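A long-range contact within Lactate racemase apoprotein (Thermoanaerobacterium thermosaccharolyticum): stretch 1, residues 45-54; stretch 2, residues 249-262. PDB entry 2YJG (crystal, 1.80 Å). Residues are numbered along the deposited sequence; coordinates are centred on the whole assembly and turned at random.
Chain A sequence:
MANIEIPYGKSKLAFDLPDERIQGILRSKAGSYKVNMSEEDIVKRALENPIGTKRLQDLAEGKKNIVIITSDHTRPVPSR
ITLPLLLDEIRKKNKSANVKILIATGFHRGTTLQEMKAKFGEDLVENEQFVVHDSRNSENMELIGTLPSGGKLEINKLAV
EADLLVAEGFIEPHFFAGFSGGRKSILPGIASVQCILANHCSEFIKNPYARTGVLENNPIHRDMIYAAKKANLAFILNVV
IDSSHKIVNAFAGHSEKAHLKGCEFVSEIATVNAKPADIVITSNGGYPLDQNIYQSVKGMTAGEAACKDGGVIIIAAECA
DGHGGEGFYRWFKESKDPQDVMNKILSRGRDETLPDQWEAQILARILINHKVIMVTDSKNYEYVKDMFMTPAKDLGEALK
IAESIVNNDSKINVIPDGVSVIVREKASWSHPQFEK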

ATOM      1  N   ARG A  45     -10.213 -25.713  -7.961  1.00 22.12           N
ATOM      2  CA  ARG A  45     -10.276 -27.174  -7.909  1.00 23.11           C
ATOM      3  C   ARG A  45      -9.637 -27.696  -6.631  1.00 21.72           C
ATOM      4  O   ARG A  45     -10.212 -28.542  -5.948  1.00 21.41           O
ATOM      5  CB  ARG A  45      -9.596 -27.811  -9.152  1.00 23.87           C
ATOM      6  CG  ARG A  45      -9.642 -29.345  -9.233  1.00 27.83           C
ATOM      7  CD  ARG A  45      -8.850 -29.921 -10.429  1.00 32.42           C
ATOM      8  NE  ARG A  45      -7.419 -29.627 -10.333  1.00 38.23           N
ATOM      9  CZ  ARG A  45      -6.470 -30.041 -11.179  1.00 41.36           C
ATOM     10  NH1 ARG A  45      -6.761 -30.828 -12.215  1.00 42.96           N
ATOM     11  NH2 ARG A  45      -5.201 -29.671 -10.964  1.00 41.39           N
ATOM     12  N   ALA A  46      -8.441 -27.200  -6.316  1.00 20.13           N
ATOM     13  CA  ALA A  46      -7.766 -27.578  -5.068  1.00 20.50           C
ATOM     14  C   ALA A  46      -8.622 -27.276  -3.873  1.00 18.93           C
ATOM     15  O   ALA A  46      -8.789 -28.103  -2.996  1.00 19.72           O
ATOM     16  CB  ALA A  46      -6.427 -26.823  -4.916  1.00 19.32           C
ATOM     17  N   LEU A  47      -9.085 -26.030  -3.786  1.00 19.89           N
ATOM     18  CA  LEU A  47      -9.898 -25.603  -2.661  1.00 19.33           C
ATOM     19  C   LEU A  47     -11.194 -26.440  -2.569  1.00 20.80           C
ATOM     20  O   LEU A  47     -11.638 -26.788  -1.466  1.00 19.72           O
ATOM     21  CB  LEU A  47     -10.229 -24.115  -2.756  1.00 19.82           C
ATOM     22  CG  LEU A  47      -9.016 -23.161  -2.585  1.00 19.14           C
ATOM     23  CD1 LEU A  47      -9.471 -21.711  -2.936  1.00 18.77           C
ATOM     24  CD2 LEU A  47      -8.365 -23.264  -1.199  1.00 11.32           C
ATOM     25  N   GLU A  48     -11.770 -26.773  -3.720  1.00 22.12           N
ATOM     26  CA  GLU A  48     -13.018 -27.540  -3.718  1.00 23.25           C
ATOM     27  C   GLU A  48     -12.802 -29.054  -3.388  1.00 24.17           C
ATOM     28  O   GLU A  48     -13.760 -29.788  -3.128  1.00 25.02           O
ATOM     29  CB  GLU A  48     -13.716 -27.366  -5.054  1.00 25.02           C
ATOM     30  CG  GLU A  48     -14.350 -25.948  -5.380  1.00 25.85           C
ATOM     31  CD  GLU A  48     -14.658 -25.754  -6.872  1.00 31.79           C
ATOM     32  OE1 GLU A  48     -14.756 -26.743  -7.642  1.00 34.64           O
ATOM     33  OE2 GLU A  48     -14.815 -24.608  -7.310  1.00 34.48           O
ATOM     34  N   ASN A  49     -11.536 -29.506  -3.331  1.00 22.66           N
ATOM     35  CA  ASN A  49     -11.177 -30.917  -3.191  1.00 23.36           C
ATOM     36  C   ASN A  49     -10.015 -31.008  -2.197  1.00 22.76           C
ATOM     37  O   ASN A  49      -8.864 -31.428  -2.573  1.00 22.77           O
ATOM     38  CB  ASN A  49     -10.800 -31.481  -4.562  1.00 23.25           C
ATOM     39  CG  ASN A  49     -12.005 -31.508  -5.532  1.00 26.58           C
ATOM     40  OD1 ASN A  49     -12.831 -32.420  -5.461  1.00 27.95           O
ATOM     41  ND2 ASN A  49     -12.090 -30.519  -6.440  1.00 22.63           N
ATOM     42  N   PRO A  50     -10.275 -30.592  -0.931  1.00 20.44           N
ATOM     43  CA  PRO A  50      -9.234 -30.562   0.056  1.00 20.56           C
ATOM     44  C   PRO A  50      -8.721 -31.972   0.387  1.00 21.36           C
ATOM     45  O   PRO A  50      -9.482 -32.948   0.377  1.00 20.83           O
ATOM     46  CB  PRO A  50      -9.894 -29.928   1.280  1.00 21.37           C
ATOM     47  CG  PRO A  50     -11.452 -30.075   1.014  1.00 20.01           C
ATOM     48  CD  PRO A  50     -11.565 -30.063  -0.435  1.00 20.42           C
ATOM     49  N   ILE A  51      -7.429 -32.069   0.635  1.00 20.47           N
ATOM     50  CA  ILE A  51      -6.800 -33.324   0.983  1.00 21.21           C
ATOM     51  C   ILE A  51      -6.684 -33.447   2.494  1.00 22.09           C
ATOM     52  O   ILE A  51      -5.866 -32.778   3.123  1.00 23.71           O
ATOM     53  CB  ILE A  51      -5.394 -33.444   0.333  1.00 20.38           C
ATOM     54  CG1 ILE A  51      -5.498 -33.420  -1.199  1.00 20.19           C
ATOM     55  CG2 ILE A  51      -4.674 -34.680   0.844  1.00 20.92           C
ATOM     56  CD1 ILE A  51      -4.266 -32.708  -1.882  1.00 18.33           C
ATOM     57  N   GLY A  52      -7.485 -34.313   3.122  1.00 22.63           N
ATOM     58  CA  GLY A  52      -7.253 -34.583   4.548  1.00 22.81           C
ATOM     59  C   GLY A  52      -7.965 -33.653   5.548  1.00 24.11           C
ATOM     60  O   GLY A  52      -7.733 -33.759   6.739  1.00 26.92           O
ATOM     61  N   THR A  53      -8.783 -32.737   5.046  1.00 24.51           N
ATOM     62  CA  THR A  53      -9.619 -31.822   5.858  1.00 24.70           C
ATOM     63  C   THR A  53     -10.909 -31.468   5.184  1.00 23.96           C
ATOM     64  O   THR A  53     -11.111 -31.706   4.000  1.00 23.61           O
ATOM     65  CB  THR A  53      -8.952 -30.422   6.163  1.00 24.50           C
ATOM     66  OG1 THR A  53      -8.833 -29.638   4.951  1.00 23.10           O
ATOM     67  CG2 THR A  53      -7.659 -30.585   6.802  1.00 25.08           C
ATOM     68  N   LYS A  54     -11.801 -30.864   5.973  1.00 24.28           N
ATOM     69  CA  LYS A  54     -12.952 -30.195   5.441  1.00 24.75           C
ATOM     70  C   LYS A  54     -12.487 -29.036   4.552  1.00 23.79           C
ATOM     71  O   LYS A  54     -11.319 -28.580   4.643  1.00 23.28           O
ATOM     72  CB  LYS A  54     -13.814 -29.627   6.593  1.00 25.93           C
ATOM     73  CG  LYS A  54     -14.354 -30.685   7.591  1.00 29.86           C
ATOM     74  CD  LYS A  54     -15.259 -30.049   8.702  1.00 33.75           C
ATOM     75  CE  LYS A  54     -14.556 -28.908   9.463  1.00 35.64           C
ATOM     76  NZ  LYS A  54     -15.330 -28.317  10.602  1.00 36.56           N
ATOM     77  N   ASN A 249      -0.380 -26.431 -11.065  1.00 17.56           N
ATOM     78  CA  ASN A 249      -1.113 -27.314 -10.188  1.00 16.49           C
ATOM     79  C   ASN A 249      -1.239 -26.623  -8.815  1.00 15.90           C
ATOM     80  O   ASN A 249      -0.543 -25.650  -8.510  1.00 15.96           O
ATOM     81  CB  ASN A 249      -0.395 -28.669 -10.038  1.00 18.12           C
ATOM     82  CG  ASN A 249      -1.347 -29.877  -9.821  1.00 19.60           C
ATOM     83  OD1 ASN A 249      -2.509 -29.770  -9.401  1.00 20.38           O
ATOM     84  ND2 ASN A 249      -0.811 -31.046 -10.079  1.00 21.74           N
ATOM     85  N   ALA A 250      -2.055 -27.219  -7.985  1.00 15.63           N
ATOM     86  CA  ALA A 250      -2.394 -26.718  -6.673  1.00 15.78           C
ATOM     87  C   ALA A 250      -2.959 -27.799  -5.788  1.00 16.56           C
ATOM     88  O   ALA A 250      -3.694 -28.717  -6.269  1.00 17.30           O
ATOM     89  CB  ALA A 250      -3.384 -25.535  -6.797  1.00 14.84           C
ATOM     90  N   PHE A 251      -2.606 -27.707  -4.502  1.00 15.29           N
ATOM     91  CA  PHE A 251      -2.911 -28.686  -3.478  1.00 16.25           C
ATOM     92  C   PHE A 251      -3.351 -27.936  -2.225  1.00 17.47           C
ATOM     93  O   PHE A 251      -2.649 -27.041  -1.778  1.00 17.82           O
ATOM     94  CB  PHE A 251      -1.667 -29.555  -3.185  1.00 17.10           C
ATOM     95  CG  PHE A 251      -1.108 -30.183  -4.397  1.00 15.96           C
ATOM     96  CD1 PHE A 251      -0.278 -29.473  -5.230  1.00 17.09           C
ATOM     97  CD2 PHE A 251      -1.498 -31.506  -4.783  1.00 17.93           C
ATOM     98  CE1 PHE A 251       0.213 -30.030  -6.424  1.00 18.75           C
ATOM     99  CE2 PHE A 251      -0.995 -32.047  -5.945  1.00 20.14           C
ATOM    100  CZ  PHE A 251      -0.135 -31.302  -6.770  1.00 16.83           C
ATOM    101  N   ALA A 252      -4.464 -28.366  -1.634  1.00 15.97           N
ATOM    102  CA  ALA A 252      -5.078 -27.702  -0.519  1.00 16.11           C
ATOM    103  C   ALA A 252      -5.558 -28.712   0.503  1.00 17.11           C
ATOM    104  O   ALA A 252      -5.985 -29.834   0.124  1.00 18.29           O
ATOM    105  CB  ALA A 252      -6.250 -26.831  -1.020  1.00 15.60           C
ATOM    106  N   GLY A 253      -5.524 -28.305   1.769  1.00 17.08           N
ATOM    107  CA  GLY A 253      -6.067 -29.063   2.891  1.00 17.41           C
ATOM    108  C   GLY A 253      -5.101 -29.205   4.029  1.00 17.71           C
ATOM    109  O   GLY A 253      -4.477 -28.225   4.438  1.00 17.53           O
ATOM    110  N   HIS A 254      -4.948 -30.432   4.547  1.00 16.58           N
ATOM    111  CA  HIS A 254      -4.176 -30.717   5.733  1.00 16.64           C
ATOM    112  C   HIS A 254      -2.733 -30.265   5.512  1.00 16.27           C
ATOM    113  O   HIS A 254      -2.180 -30.476   4.409  1.00 16.26           O
ATOM    114  CB  HIS A 254      -4.233 -32.214   5.972  1.00 17.10           C
ATOM    115  CG  HIS A 254      -3.600 -32.671   7.233  1.00 20.44           C
ATOM    116  ND1 HIS A 254      -2.234 -32.817   7.386  1.00 20.05           N
ATOM    117  CD2 HIS A 254      -4.160 -33.114   8.386  1.00 21.25           C
ATOM    118  CE1 HIS A 254      -1.982 -33.263   8.603  1.00 22.13           C
ATOM    119  NE2 HIS A 254      -3.134 -33.442   9.232  1.00 21.45           N
ATOM    120  N   SER A 255      -2.157 -29.607   6.500  1.00 16.32           N
ATOM    121  CA  SER A 255      -0.875 -28.913   6.260  1.00 16.25           C
ATOM    122  C   SER A 255       0.260 -29.878   5.894  1.00 16.78           C
ATOM    123  O   SER A 255       1.204 -29.506   5.190  1.00 17.54           O
ATOM    124  CB  SER A 255      -0.491 -28.024   7.437  1.00 18.14           C
ATOM    125  OG  SER A 255       0.173 -28.740   8.457  1.00 13.25           O
ATOM    126  N   GLU A 256       0.171 -31.108   6.384  1.00 16.90           N
ATOM    127  CA  GLU A 256       1.081 -32.172   6.006  1.00 16.85           C
ATOM    128  C   GLU A 256       0.598 -32.959   4.782  1.00 16.72           C
ATOM    129  O   GLU A 256       1.344 -33.108   3.840  1.00 15.76           O
ATOM    130  CB  GLU A 256       1.416 -33.113   7.219  1.00 18.30           C
ATOM    131  CG  GLU A 256       2.678 -33.876   6.961  1.00 22.87           C
ATOM    132  CD  GLU A 256       3.301 -34.639   8.169  1.00 27.11           C
ATOM    133  OE1 GLU A 256       2.833 -34.515   9.319  1.00 32.79           O
ATOM    134  OE2 GLU A 256       4.322 -35.348   7.919  1.00 28.82           O
ATOM    135  N   LYS A 257      -0.614 -33.521   4.791  1.00 15.81           N
ATOM    136  CA  LYS A 257      -1.028 -34.421   3.733  1.00 15.83           C
ATOM    137  C   LYS A 257      -1.129 -33.711   2.385  1.00 15.10           C
ATOM    138  O   LYS A 257      -0.812 -34.312   1.360  1.00 13.87           O
ATOM    139  CB  LYS A 257      -2.352 -35.122   4.096  1.00 17.82           C
ATOM    140  CG  LYS A 257      -2.205 -36.078   5.293  1.00 21.22           C
ATOM    141  CD  LYS A 257      -3.568 -36.668   5.739  1.00 27.05           C
ATOM    142  CE  LYS A 257      -3.509 -37.507   7.021  1.00 29.47           C
ATOM    143  NZ  LYS A 257      -2.889 -36.708   8.086  1.00 35.20           N
ATOM    144  N   ALA A 258      -1.640 -32.463   2.351  1.00 13.92           N
ATOM    145  CA  ALA A 258      -1.745 -31.712   1.102  1.00 14.58           C
ATOM    146  C   ALA A 258      -0.355 -31.355   0.557  1.00 14.47           C
ATOM    147  O   ALA A 258      -0.165 -31.437  -0.625  1.00 16.39           O
ATOM    148  CB  ALA A 258      -2.625 -30.440   1.222  1.00 14.00           C
ATOM    149  N   HIS A 259       0.573 -30.992   1.448  1.00 14.73           N
ATOM    150  CA  HIS A 259       1.960 -30.682   1.108  1.00 14.54           C
ATOM    151  C   HIS A 259       2.620 -31.892   0.507  1.00 14.99           C
ATOM    152  O   HIS A 259       3.245 -31.804  -0.557  1.00 13.62           O
ATOM    153  CB  HIS A 259       2.738 -30.217   2.322  1.00 14.90           C
ATOM    154  CG  HIS A 259       4.198 -29.927   2.048  1.00 15.05           C
ATOM    155  ND1 HIS A 259       4.643 -28.914   1.195  1.00 13.27           N
ATOM    156  CD2 HIS A 259       5.318 -30.503   2.552  1.00 12.00           C
ATOM    157  CE1 HIS A 259       5.963 -28.911   1.180  1.00  9.45           C
ATOM    158  NE2 HIS A 259       6.398 -29.857   1.994  1.00 16.85           N
ATOM    159  N   LEU A 260       2.416 -33.057   1.128  1.00 16.20           N
ATOM    160  CA  LEU A 260       3.015 -34.278   0.575  1.00 16.36           C
ATOM    161  C   LEU A 260       2.500 -34.649  -0.804  1.00 17.11           C
ATOM    162  O   LEU A 260       3.288 -35.087  -1.694  1.00 16.69           O
ATOM    163  CB  LEU A 260       2.868 -35.435   1.575  1.00 16.91           C
ATOM    164  CG  LEU A 260       3.623 -35.376   2.892  1.00 19.59           C
ATOM    165  CD1 LEU A 260       3.369 -36.641   3.779  1.00 22.73           C
ATOM    166  CD2 LEU A 260       5.172 -35.239   2.702  1.00 22.54           C
ATOM    167  N   LYS A 261       1.191 -34.507  -1.044  1.00 17.50           N
ATOM    168  CA  LYS A 261       0.651 -34.775  -2.377  1.00 17.61           C
ATOM    169  C   LYS A 261       1.287 -33.829  -3.410  1.00 18.68           C
ATOM    170  O   LYS A 261       1.652 -34.234  -4.505  1.00 18.71           O
ATOM    171  CB  LYS A 261      -0.895 -34.681  -2.358  1.00 20.16           C
ATOM    172  CG  LYS A 261      -1.553 -34.963  -3.671  1.00 22.47           C
ATOM    173  CD  LYS A 261      -1.252 -36.387  -4.244  1.00 27.55           C
ATOM    174  CE  LYS A 261      -0.977 -36.304  -5.792  1.00 30.69           C
ATOM    175  NZ  LYS A 261       0.426 -35.831  -6.179  1.00 23.23           N
ATOM    176  N   GLY A 262       1.509 -32.583  -3.021  1.00 16.28           N
ATOM    177  CA  GLY A 262       2.234 -31.658  -3.886  1.00 16.59           C
ATOM    178  C   GLY A 262       3.689 -32.043  -4.121  1.00 15.24           C
ATOM    179  O   GLY A 262       4.213 -31.962  -5.260  1.00 15.35           O
TER
HETATM  180  O   HOH W   1      -5.849 -28.360  -8.662  1.00 29.84           O
HETATM  181  O   HOH W   2      -6.378 -30.028  -3.223  1.00 21.60           O

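Two glycines, one in the bridge and one beside it, stand where a CB would clash: the backbones meet in a single beta bridge, Ile 51 with Gly 253. A CB modelled on Gly 253 would lie 2.5 Å from Ile 51 O, and one on Gly 52 would lie 3.0 Å from His 254 CB; both residues also have backbone angles that by themselves call for glycine. The bridge rests on two nearly straight hydrogen bonds, both made by Ile 51: its N donates to Ala 252 O (2.7 Å, 167°), and its O accepts from His 254 N (2.9 Å, 168°). Ala 252 O also receives a CA-H...O contact from Pro 50 CA at 3.3 Å, so one carbonyl meets two consecutive residues of the loop.

Before the bridge, the end of a helix packs on the strand through small side chains. Ala 46 CB points toward the strand and sits 3.8 Å from Ala 250 CB and 3.9 Å from Ala 252 CB, alternate residues whose CB atoms face the helix. Leu 47 starts away from the strand, but its end returns, bringing CD2 to 4.2 Å from Ala 252 CB. Water 2 accepts from Ala 252 N (3.0 Å) and lies 2.9 Å from Asn 49 O, between the two backbones beside the bridge. Water 1 accepts from Arg 45 NE (2.6 Å) and donates to Ala 250 O (3.2 Å). The Arg 45 side chain, t at chi1 and chi2 and p at chi3, also brings NH2 to 3.1 Å from Asn 249 OD1, which lies at the edge of the guanidinium; the same OD1 accepts from Ala 250 N (3.0 Å). Within stretch 1, Asn 49 ND2 donates to Arg 45 O (2.8 Å), tying the Asn 49 side chain back to the helix.

Ile 51 is covered more than any other residue here, and its side chain reaches both strand and helix of the second stretch. Its CD1 lies 4.2 Å from Phe 251 CD2, at the edge of the ring, 4.2 Å from Ala 258 CB and 3.9 Å from Lys 261 CB, while its CG2 is 4.0 Å from Lys 257 CB. Beyond Gly 52, Thr 53 packs against the end of the bridge, with OG1 3.5 Å from Gly 253 CA and CG2 3.9 Å from His 254 CB. The backbone of His 254 serves the bridge while its ring caps the following helix: ND1 accepts from Glu 256 N and Lys 257 N, each at 3.1 Å.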